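Local coordinates for GH127 beta-L-arabinofuranoside (Geobacillus stearothermophilus, PDB 4QK0), which probably hydrolyses beta-L-arabinofuranosidic linkages, releasing L-arabinose from arabinose-containing glycans, as a glycoside hydrolase of family GH127, at residues V16-Q21 against H426-Q431; H439-S444 against V526-P531; D445-I450 against S454-Q459; F481-R486 against R518-G523. One frame throughout, in Å; residues are numbered along the deposited sequence.

Contact 1 (V16-Q21 against H426-Q431)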
# COMPACT_ATOMS: atom_id res chain seq x y z
N VAL A 16 45.46 3.48 1.30
CA VAL A 16 44.85 2.22 0.87
C VAL A 16 44.71 2.19 -0.63
O VAL A 16 44.15 3.10 -1.17
CB VAL A 16 43.44 2.06 1.47
CG1 VAL A 16 42.78 0.79 1.02
CG2 VAL A 16 43.50 2.09 2.99
N ASN A 17 45.22 1.15 -1.30
CA ASN A 17 45.00 0.96 -2.72
C ASN A 17 44.12 -0.22 -2.95
O ASN A 17 44.38 -1.34 -2.46
CB ASN A 17 46.31 0.70 -3.49
CG ASN A 17 47.30 1.81 -3.30
OD1 ASN A 17 46.97 2.99 -3.41
ND2 ASN A 17 48.51 1.45 -2.95
N LEU A 18 43.11 0.01 -3.75
CA LEU A 18 42.27 -1.09 -4.19
C LEU A 18 42.97 -1.94 -5.23
O LEU A 18 43.54 -1.40 -6.14
CB LEU A 18 41.06 -0.55 -4.86
CG LEU A 18 39.78 -0.52 -4.07
CD1 LEU A 18 38.77 -0.08 -5.11
CD2 LEU A 18 39.37 -1.87 -3.54
N LYS A 19 42.92 -3.25 -5.11
CA LYS A 19 43.49 -4.12 -6.12
C LYS A 19 42.51 -5.25 -6.38
O LYS A 19 42.86 -6.41 -6.28
CB LYS A 19 44.82 -4.75 -5.62
CG LYS A 19 46.07 -3.91 -5.38
CD LYS A 19 47.33 -4.84 -5.06
CE LYS A 19 47.32 -5.82 -3.82
NZ LYS A 19 46.39 -7.02 -3.84
N ASP A 20 41.26 -4.96 -6.65
CA ASP A 20 40.31 -6.07 -6.77
C ASP A 20 39.65 -6.00 -8.14
O ASP A 20 40.11 -5.28 -9.00
CB ASP A 20 39.30 -6.05 -5.61
CG ASP A 20 38.15 -5.15 -5.87
OD1 ASP A 20 38.33 -4.16 -6.64
OD2 ASP A 20 37.05 -5.45 -5.32
N GLN A 21 38.62 -6.79 -8.35
CA GLN A 21 37.83 -6.70 -9.58
C GLN A 21 36.52 -6.00 -9.29
O GLN A 21 36.13 -5.07 -9.97
CB GLN A 21 37.51 -8.10 -10.09
CG GLN A 21 38.70 -8.87 -10.65
CD GLN A 21 39.41 -8.10 -11.74
OE1 GLN A 21 40.38 -7.41 -11.46
NE2 GLN A 21 38.93 -8.18 -12.99
N HIS A 426 38.24 3.68 2.22
CA HIS A 426 38.25 4.18 3.58
C HIS A 426 37.49 3.27 4.55
O HIS A 426 37.56 3.48 5.73
CB HIS A 426 37.53 5.50 3.70
CG HIS A 426 38.13 6.62 2.93
ND1 HIS A 426 38.92 6.40 1.83
CD2 HIS A 426 37.99 7.97 3.03
CE1 HIS A 426 39.29 7.55 1.31
NE2 HIS A 426 38.73 8.52 2.02
N TYR A 427 36.74 2.27 4.05
CA TYR A 427 35.95 1.42 4.94
C TYR A 427 36.56 0.04 5.17
O TYR A 427 36.05 -0.74 5.96
CB TYR A 427 34.49 1.25 4.39
CG TYR A 427 33.74 2.56 4.32
CD1 TYR A 427 34.01 3.48 3.30
CD2 TYR A 427 32.83 2.92 5.29
CE1 TYR A 427 33.37 4.71 3.23
CE2 TYR A 427 32.19 4.15 5.24
CZ TYR A 427 32.45 5.02 4.20
OH TYR A 427 31.81 6.23 4.13
N ILE A 428 37.60 -0.31 4.44
CA ILE A 428 38.13 -1.67 4.52
C ILE A 428 38.84 -1.91 5.86
O ILE A 428 38.68 -2.98 6.46
CB ILE A 428 39.10 -1.93 3.36
CG1 ILE A 428 38.36 -1.78 2.03
CG2 ILE A 428 39.68 -3.33 3.43
CD1 ILE A 428 39.27 -1.77 0.83
N TYR A 429 39.67 -0.95 6.27
CA TYR A 429 40.59 -1.11 7.43
C TYR A 429 40.37 -0.03 8.44
O TYR A 429 39.89 1.05 8.10
CB TYR A 429 42.08 -1.04 6.98
CG TYR A 429 42.49 -2.05 5.89
CD1 TYR A 429 42.78 -3.37 6.19
CD2 TYR A 429 42.60 -1.64 4.58
CE1 TYR A 429 43.14 -4.27 5.20
CE2 TYR A 429 42.97 -2.53 3.59
CZ TYR A 429 43.23 -3.84 3.90
OH TYR A 429 43.60 -4.72 2.87
N LEU A 430 40.66 -0.31 9.69
CA LEU A 430 40.75 0.74 10.72
C LEU A 430 42.03 0.53 11.55
O LEU A 430 42.21 -0.51 12.20
CB LEU A 430 39.53 0.72 11.63
CG LEU A 430 39.58 1.73 12.76
CD1 LEU A 430 39.43 3.17 12.26
CD2 LEU A 430 38.51 1.42 13.79
N GLN A 431 42.89 1.55 11.54
CA GLN A 431 44.10 1.58 12.35
C GLN A 431 43.77 2.22 13.68
O GLN A 431 43.33 3.34 13.75
CB GLN A 431 45.23 2.39 11.70
CG GLN A 431 46.52 2.43 12.52
CD GLN A 431 47.13 1.07 12.60
OE1 GLN A 431 47.63 0.56 11.60
NE2 GLN A 431 47.02 0.43 13.77
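The phenol ring of Tyr-429 takes Val-16 CG2 obliquely at CD2, 4.2 Å away, while one of its faces carries CG2 of its own neighbour Ile-428, 3.4 Å above the plane and offset toward the rim. Ring and isoleucine thus form a joint apolar patch, and strand 15-18 lays two side chains against it. Val-16 straddles the pair with its two methyls. CG1, anti to the backbone N (chi1 178°), reaches Ile-428 CD1 at 4.3 Å, and CG2, beside that N, is the branch that meets the tyrosine. Leu-18, two residues on, bends its end toward the same isoleucine, CD2 lying 4.4 Å from Ile-428 CD1. The CD1 methyl of the isoleucine thus meets both a valine and a leucine methyl. All these approaches are loose van der Waals contacts, and no hydrogen bond spans the two segments. The polar end of the tyrosine is satisfied beyond them: its OH is hydrogen-bonded to Ser-444 OG and to Gln-459 NE2, which fixes where the ring ends. The contact joins the N-terminal strand 15-18 to residues 426-431 across 404 intervening residues, about half of them helical. Strand 15-18 is an outermost strand of a seven-stranded antiparallel sheet, paired with strand 444-450, whose Ile-446 touches both Val-16 and Tyr-429. Leu-18 also packs on Trp-23 and Ile-27 of helix 22-42, and Tyr-427 lies on helix 334-350.

Contact 2 (H439-S444 against V526-P531)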
# COMPACT_ATOMS: atom_id res chain seq x y z
N HIS A 439 37.91 -4.89 8.30
CA HIS A 439 36.44 -4.95 8.30
C HIS A 439 35.89 -5.67 7.07
O HIS A 439 35.01 -6.52 7.19
CB HIS A 439 35.83 -3.58 8.27
CG HIS A 439 36.17 -2.74 9.43
ND1 HIS A 439 36.26 -3.24 10.71
CD2 HIS A 439 36.44 -1.42 9.52
CE1 HIS A 439 36.58 -2.27 11.53
NE2 HIS A 439 36.68 -1.15 10.83
N LEU A 440 36.42 -5.32 5.89
CA LEU A 440 35.92 -5.86 4.61
C LEU A 440 36.99 -6.66 3.89
O LEU A 440 38.22 -6.41 4.03
CB LEU A 440 35.50 -4.71 3.71
CG LEU A 440 34.46 -3.71 4.30
CD1 LEU A 440 34.14 -2.59 3.35
CD2 LEU A 440 33.18 -4.41 4.65
N TYR A 441 36.53 -7.70 3.20
CA TYR A 441 37.40 -8.59 2.49
C TYR A 441 37.35 -8.22 0.99
O TYR A 441 36.44 -8.52 0.27
CB TYR A 441 37.04 -10.03 2.79
CG TYR A 441 37.34 -10.32 4.24
CD1 TYR A 441 38.64 -10.34 4.70
CD2 TYR A 441 36.33 -10.50 5.16
CE1 TYR A 441 38.93 -10.55 6.04
CE2 TYR A 441 36.61 -10.70 6.51
CZ TYR A 441 37.93 -10.74 6.93
OH TYR A 441 38.22 -10.91 8.26
N VAL A 442 38.36 -7.46 0.61
CA VAL A 442 38.43 -6.75 -0.64
C VAL A 442 39.89 -6.78 -1.02
O VAL A 442 40.73 -6.38 -0.21
CB VAL A 442 38.05 -5.27 -0.49
CG1 VAL A 442 38.20 -4.56 -1.82
CG2 VAL A 442 36.63 -5.12 0.01
N GLY A 443 40.18 -7.28 -2.21
CA GLY A 443 41.52 -7.25 -2.78
C GLY A 443 42.08 -5.84 -2.69
O GLY A 443 41.50 -4.91 -3.22
N SER A 444 43.16 -5.67 -1.94
CA SER A 444 43.68 -4.34 -1.62
C SER A 444 45.00 -4.40 -0.86
O SER A 444 45.42 -5.46 -0.39
CB SER A 444 42.71 -3.61 -0.72
OG SER A 444 42.49 -4.36 0.47
N VAL A 526 48.71 -14.95 6.37
CA VAL A 526 47.51 -15.40 7.05
C VAL A 526 46.52 -15.80 5.97
O VAL A 526 46.24 -15.01 5.08
CB VAL A 526 46.88 -14.28 7.89
CG1 VAL A 526 45.63 -14.78 8.62
CG2 VAL A 526 47.87 -13.73 8.90
N LYS A 527 46.04 -17.05 6.05
CA LYS A 527 44.97 -17.54 5.18
C LYS A 527 43.67 -17.70 5.95
O LYS A 527 43.62 -18.37 7.01
CB LYS A 527 45.26 -18.82 4.38
CG LYS A 527 45.85 -18.45 3.03
CD LYS A 527 46.42 -19.63 2.27
CE LYS A 527 45.32 -20.44 1.62
NZ LYS A 527 44.90 -19.86 0.32
N LEU A 528 42.64 -17.05 5.41
CA LEU A 528 41.29 -17.14 5.97
C LEU A 528 40.43 -17.90 5.02
O LEU A 528 40.49 -17.68 3.82
CB LEU A 528 40.70 -15.77 6.13
CG LEU A 528 41.47 -14.73 6.93
CD1 LEU A 528 40.74 -13.40 6.92
CD2 LEU A 528 41.58 -15.20 8.34
N TYR A 529 39.62 -18.81 5.56
CA TYR A 529 38.67 -19.57 4.77
C TYR A 529 37.28 -19.46 5.41
O TYR A 529 37.08 -19.88 6.56
CB TYR A 529 39.08 -21.03 4.64
CG TYR A 529 37.97 -21.88 4.04
CD1 TYR A 529 37.45 -21.57 2.78
CD2 TYR A 529 37.44 -22.99 4.73
CE1 TYR A 529 36.43 -22.34 2.23
CE2 TYR A 529 36.42 -23.76 4.19
CZ TYR A 529 35.93 -23.43 2.94
OH TYR A 529 34.91 -24.17 2.40
N PHE A 530 36.37 -18.81 4.68
CA PHE A 530 35.00 -18.63 5.09
C PHE A 530 34.15 -19.48 4.15
O PHE A 530 33.92 -19.07 3.01
CB PHE A 530 34.58 -17.16 4.97
CG PHE A 530 35.43 -16.21 5.79
CD1 PHE A 530 35.56 -16.37 7.18
CD2 PHE A 530 36.03 -15.12 5.20
CE1 PHE A 530 36.31 -15.49 7.94
CE2 PHE A 530 36.79 -14.24 5.96
CZ PHE A 530 36.93 -14.42 7.34
N PRO A 531 33.67 -20.63 4.61
CA PRO A 531 32.72 -21.37 3.76
C PRO A 531 31.48 -20.55 3.31
O PRO A 531 30.89 -19.82 4.12
CB PRO A 531 32.29 -22.54 4.63
CG PRO A 531 33.20 -22.57 5.81
CD PRO A 531 33.77 -21.19 5.97
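Tyr-441, Leu-528 and Phe-530 share one first torsion, with CG opposite the carbonyl carbon and beside the backbone N (chi1 -67° for the tyrosine). With CB of each directed at the other segment, this torsion keeps the three groups between the two chains. The tyrosine ring enters from the loop and crosses both partners at about a right angle. Phe-530 puts its CE2 over one face of the tyrosine, 3.6 Å from Tyr-441 CE2 and nearer the rim than the middle of the ring. The two planes are inclined at 53° with centroids 5.1 Å apart, so the rings meet obliquely. Leu-528 touches by a single branch, its CD1 lying 3.5 Å from Tyr-441 CE1 and also beside the OH. This is buried packing inside the GH127 middle domain, where the loop between strands 436-438 and 444-450 meets the end of strand 524-529, a member of the seven-stranded antiparallel sheet. The hydroxyl of Tyr-441 is hydrogen-bonded to the backbone O of Arg-486, so a polar tip sits satisfied within an apolar setting. Further along the loop Ser-444 OG, which also bonds Tyr-429 OH, bonds back to Val-442 O at 2.8 Å, tilted from the carbonyl plane. Phe-530 continues onto Pro-488 and Ala-494, and Leu-528 onto Val-496 of strand 495-498.

Contact 3 (D445-I450 against S454-Q459)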
# COMPACT_ATOMS: atom_id res chain seq x y z
N ASP A 445 45.64 -3.25 -0.73
CA ASP A 445 46.72 -3.11 0.21
C ASP A 445 46.73 -1.80 0.95
O ASP A 445 46.11 -0.80 0.54
CB ASP A 445 48.08 -3.45 -0.40
CG ASP A 445 48.37 -2.66 -1.62
OD1 ASP A 445 48.39 -1.43 -1.50
OD2 ASP A 445 48.58 -3.28 -2.68
N ILE A 446 47.34 -1.87 2.12
CA ILE A 446 47.40 -0.73 3.00
C ILE A 446 48.80 -0.60 3.56
O ILE A 446 49.47 -1.58 3.88
CB ILE A 446 46.39 -0.81 4.14
CG1 ILE A 446 46.56 0.39 5.07
CG2 ILE A 446 46.51 -2.13 4.90
CD1 ILE A 446 45.47 0.53 6.09
N GLN A 447 49.23 0.64 3.60
CA GLN A 447 50.52 1.04 4.13
C GLN A 447 50.19 1.86 5.36
O GLN A 447 49.60 2.91 5.26
CB GLN A 447 51.25 1.90 3.08
CG GLN A 447 52.51 2.57 3.60
CD GLN A 447 53.55 1.54 3.98
OE1 GLN A 447 53.92 1.44 5.16
NE2 GLN A 447 53.99 0.74 3.00
N THR A 448 50.56 1.40 6.54
CA THR A 448 50.10 2.05 7.75
C THR A 448 51.22 2.05 8.78
O THR A 448 52.31 1.56 8.51
CB THR A 448 48.82 1.33 8.25
OG1 THR A 448 48.26 1.97 9.42
CG2 THR A 448 49.08 -0.11 8.56
N GLU A 449 50.95 2.58 9.96
CA GLU A 449 51.92 2.64 11.04
C GLU A 449 51.34 2.01 12.28
O GLU A 449 50.23 2.37 12.72
CB GLU A 449 52.31 4.08 11.32
CG GLU A 449 53.02 4.74 10.14
CD GLU A 449 54.46 5.08 10.44
OE1 GLU A 449 54.77 5.51 11.59
OE2 GLU A 449 55.30 4.92 9.53
N ILE A 450 52.04 1.01 12.80
CA ILE A 450 51.59 0.32 14.00
C ILE A 450 52.79 0.41 14.97
O ILE A 450 53.94 0.10 14.60
CB ILE A 450 51.14 -1.15 13.72
CG1 ILE A 450 50.35 -1.26 12.40
CG2 ILE A 450 50.23 -1.67 14.85
CD1 ILE A 450 49.99 -2.67 11.96
N SER A 454 56.40 1.21 10.31
CA SER A 454 55.77 1.06 9.04
C SER A 454 55.42 -0.40 8.67
O SER A 454 56.27 -1.28 8.73
CB SER A 454 56.68 1.64 7.98
OG SER A 454 56.21 1.27 6.71
N VAL A 455 54.14 -0.64 8.30
CA VAL A 455 53.66 -1.99 8.00
C VAL A 455 52.81 -2.02 6.75
O VAL A 455 51.89 -1.22 6.59
CB VAL A 455 52.80 -2.58 9.14
CG1 VAL A 455 52.41 -4.02 8.83
CG2 VAL A 455 53.56 -2.52 10.45
N LYS A 456 53.13 -2.96 5.88
CA LYS A 456 52.44 -3.14 4.65
C LYS A 456 51.58 -4.42 4.76
O LYS A 456 52.06 -5.50 5.11
CB LYS A 456 53.44 -3.23 3.51
CG LYS A 456 52.91 -2.76 2.18
CD LYS A 456 52.34 -3.93 1.39
CE LYS A 456 51.75 -3.49 0.05
NZ LYS A 456 52.70 -3.61 -1.09
N ILE A 457 50.30 -4.27 4.43
CA ILE A 457 49.37 -5.41 4.42
C ILE A 457 48.66 -5.54 3.08
O ILE A 457 48.20 -4.56 2.53
CB ILE A 457 48.41 -5.29 5.58
CG1 ILE A 457 49.19 -5.60 6.83
CG2 ILE A 457 47.26 -6.30 5.43
CD1 ILE A 457 48.52 -5.21 8.09
N MSE A 458 48.67 -6.74 2.53
CA MSE A 458 48.09 -7.04 1.23
C MSE A 458 46.99 -8.04 1.45
O MSE A 458 47.19 -9.03 2.19
CB MSE A 458 49.16 -7.71 0.39
CG MSE A 458 49.38 -7.14 -0.99
SE MSE A 458 51.11 -7.67 -1.70
CE MSE A 458 52.28 -7.22 -0.17
N GLN A 459 45.82 -7.81 0.84
CA GLN A 459 44.72 -8.82 0.77
C GLN A 459 44.56 -9.31 -0.65
O GLN A 459 44.35 -8.49 -1.53
CB GLN A 459 43.39 -8.18 1.07
CG GLN A 459 42.93 -8.23 2.47
CD GLN A 459 41.46 -7.90 2.61
OE1 GLN A 459 40.60 -8.71 2.28
NE2 GLN A 459 41.19 -6.73 3.11
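Backbone hydrogen bonds join Ile-446 with Ile-457 and Thr-448 with Val-455, the N of each residue bonding the O of its partner at 2.9 Å. The bond from Ile-457 N to Ile-446 O is nearly straight, 173° at the hydrogen. Between and beyond these pairs lie the non-hydrogen-bonded ones, Asp-445 with Met-458, Gln-447 with Lys-456 and Glu-449 with Ser-454. Together they make an antiparallel beta hairpin, strands 444-450 and 453-461, whose short segments run at 148° to each other; in the larger sheet it lies between strands 15-18 and 468-475. The face of Gln-447 and Ser-454 is mostly polar, with Met-458 (selenomethionine) also on it. There Ser-454 OG donates to Gln-447 OE1 at 2.8 Å, tilted from the amide plane; a bend at chi2 (64°) brings the glutamine end across to its neighbour strand. Its NE2 rests by Lys-456 CG. Lys-456 CE lies 3.7 Å from Asp-445 CB, while Lys-456 NZ stays 4.4 Å from Asp-445 OD2, beyond a salt bridge; OD1 of the aspartate binds Asn-17 ND2. Apolar contacts line the face of Ile-446, Val-455 and Ile-457, where Thr-448 OG1 is hydrogen-bonded to Gln-431 OE1: Ile-446 CG2 lies alongside Ile-457 CB at 3.7 Å, and the end of Ile-450 reaches in, its CD1 3.9 Å from Val-455 CG2. Val-455 and Ile-450 continue onto Phe-481, and Ile-457 onto Leu-483.

Contact 4 (F481-R486 against R518-G523)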
# COMPACT_ATOMS: atom_id res chain seq x y z
N PHE A 481 52.31 -6.91 17.21
CA PHE A 481 51.09 -6.14 17.21
C PHE A 481 49.89 -7.05 16.90
O PHE A 481 50.04 -8.25 16.55
CB PHE A 481 51.18 -4.96 16.22
CG PHE A 481 51.52 -5.37 14.81
CD1 PHE A 481 50.55 -5.76 13.92
CD2 PHE A 481 52.84 -5.39 14.38
CE1 PHE A 481 50.89 -6.18 12.64
CE2 PHE A 481 53.20 -5.81 13.10
CZ PHE A 481 52.21 -6.21 12.23
N THR A 482 48.71 -6.46 17.05
CA THR A 482 47.45 -7.18 16.91
C THR A 482 46.77 -6.87 15.59
O THR A 482 46.69 -5.72 15.14
CB THR A 482 46.53 -6.85 18.05
OG1 THR A 482 47.21 -7.16 19.25
CG2 THR A 482 45.27 -7.66 17.93
N LEU A 483 46.41 -7.94 14.90
CA LEU A 483 45.59 -7.87 13.70
C LEU A 483 44.20 -8.33 14.08
O LEU A 483 44.04 -9.44 14.63
CB LEU A 483 46.10 -8.85 12.67
CG LEU A 483 46.13 -8.34 11.27
CD1 LEU A 483 47.21 -7.25 11.23
CD2 LEU A 483 46.43 -9.48 10.32
N GLY A 484 43.21 -7.45 13.88
CA GLY A 484 41.80 -7.80 14.21
C GLY A 484 41.03 -8.16 12.95
O GLY A 484 40.90 -7.33 12.08
N LEU A 485 40.60 -9.39 12.82
CA LEU A 485 39.92 -9.87 11.61
C LEU A 485 38.43 -10.17 11.84
O LEU A 485 38.12 -11.00 12.66
CB LEU A 485 40.62 -11.12 11.10
CG LEU A 485 42.14 -10.97 10.96
CD1 LEU A 485 42.74 -12.28 10.54
CD2 LEU A 485 42.52 -9.92 9.97
N ARG A 486 37.53 -9.48 11.13
CA ARG A 486 36.10 -9.75 11.30
C ARG A 486 35.76 -11.15 10.84
O ARG A 486 36.16 -11.60 9.77
CB ARG A 486 35.23 -8.79 10.51
CG ARG A 486 33.74 -9.18 10.58
CD ARG A 486 32.85 -8.13 9.98
NE ARG A 486 33.14 -7.98 8.56
CZ ARG A 486 32.44 -8.52 7.56
NH1 ARG A 486 31.34 -9.26 7.76
NH2 ARG A 486 32.86 -8.29 6.35
N ARG A 518 50.92 -11.33 17.94
CA ARG A 518 52.12 -12.13 17.80
C ARG A 518 53.21 -11.20 17.23
O ARG A 518 52.93 -10.02 16.87
CB ARG A 518 51.91 -13.30 16.83
CG ARG A 518 51.61 -12.89 15.38
CD ARG A 518 51.17 -14.07 14.52
NE ARG A 518 52.28 -15.01 14.31
CZ ARG A 518 53.24 -14.88 13.39
NH1 ARG A 518 53.26 -13.83 12.58
NH2 ARG A 518 54.18 -15.79 13.27
N VAL A 519 54.43 -11.72 17.16
CA VAL A 519 55.50 -11.03 16.49
C VAL A 519 55.38 -11.33 15.01
O VAL A 519 55.48 -12.47 14.63
CB VAL A 519 56.91 -11.52 16.97
CG1 VAL A 519 58.00 -10.91 16.11
CG2 VAL A 519 57.13 -11.23 18.43
N TRP A 520 55.22 -10.29 14.21
CA TRP A 520 55.09 -10.42 12.77
C TRP A 520 56.43 -10.18 12.09
O TRP A 520 57.13 -9.26 12.45
CB TRP A 520 54.08 -9.39 12.23
CG TRP A 520 52.70 -9.58 12.81
CD1 TRP A 520 52.20 -9.00 13.90
CD2 TRP A 520 51.68 -10.48 12.33
NE1 TRP A 520 50.93 -9.46 14.17
CE2 TRP A 520 50.59 -10.37 13.21
CE3 TRP A 520 51.58 -11.33 11.24
CZ2 TRP A 520 49.40 -11.06 13.02
CZ3 TRP A 520 50.41 -12.04 11.06
CH2 TRP A 520 49.34 -11.90 11.96
N GLN A 521 56.77 -11.02 11.13
CA GLN A 521 58.00 -10.96 10.34
C GLN A 521 57.60 -10.72 8.90
O GLN A 521 56.51 -11.14 8.45
CB GLN A 521 58.72 -12.33 10.34
CG GLN A 521 59.16 -12.94 11.68
CD GLN A 521 60.51 -12.46 12.22
OE1 GLN A 521 60.79 -12.56 13.42
NE2 GLN A 521 61.36 -11.94 11.34
N GLN A 522 58.49 -10.11 8.16
CA GLN A 522 58.39 -9.93 6.71
C GLN A 522 57.88 -11.17 5.96
O GLN A 522 58.44 -12.24 6.09
CB GLN A 522 59.78 -9.57 6.18
CG GLN A 522 59.88 -9.27 4.70
CD GLN A 522 59.32 -7.91 4.37
OE1 GLN A 522 58.45 -7.77 3.52
NE2 GLN A 522 59.84 -6.88 5.04
N GLY A 523 56.82 -11.02 5.17
CA GLY A 523 56.31 -12.14 4.38
C GLY A 523 55.43 -13.12 5.15
O GLY A 523 55.08 -14.17 4.64
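Trp-520 NE1 donates to the backbone O of Phe-481 at 2.8 Å, the shortest polar bond here. The acceptor lies in the indole plane, 2° out of it, but the nitrogen stands above the carbonyl plane rather than on a lone pair. The bond ties strand 519-520 to strand 479-486, next to an antiparallel hydrogen-bonded pair of Phe-481 and Arg-518, in a mixed sheet of the GH127 middle domain. In that pair Phe-481 N gives a longer bond of 3.2 Å to Arg-518 O. The chain turns a corner at Arg-518, and Trp-520, two residues on, has its side chain directed back toward Phe-481. The phenylalanine CG sits between its backbone N and carbonyl carbon (chi1 56°), which lays the ring against the indole as an offset stack on the five-membered ring, centroids 4.0 Å apart and planes at 25°. Backbone O and ring of one residue thus grip the tryptophan by its N-H and by one face, which probably limits its rotation. Leu-483, two residues along the strand, adds CB against Trp-520 CZ2 at 4.0 Å, with CD2 beside CH2. Arg-518 CG lies over a face of the indole, and its guanidinium forms a salt bridge with Asp-524. Val-473 and Pro-475 of strand 468-475 also touch Trp-520, so the indole spans two sheets. At the heart of the stack Trp-520 CD1 stands over the centre of the Phe-481 ring, 3.3 Å from Phe-481 CZ.

How the contacts relate
From the N terminus, strand 15-18 is met again after 404 intervening residues, when contact 1 closes a loop about half helical at 426-431. Contact 2 opens just afterwards, at 439-444, and closes at 526-531; contacts 3 and 4 are nested within its loop and follow each other in series, the first a local hairpin and the second a 31-residue excursion. Neighbouring contacts also touch: Asn-17 N meets Asp-445 O between contacts 1 and 3, Ser-444 O meets Gln-459 N between 2 and 3, and His-439 O meets Arg-486 NE between 2 and 4. Contacts 3 and 4 pack apolar side chains together, joining the seven-stranded sheet to the mixed one, while contact 1 leads to the helices.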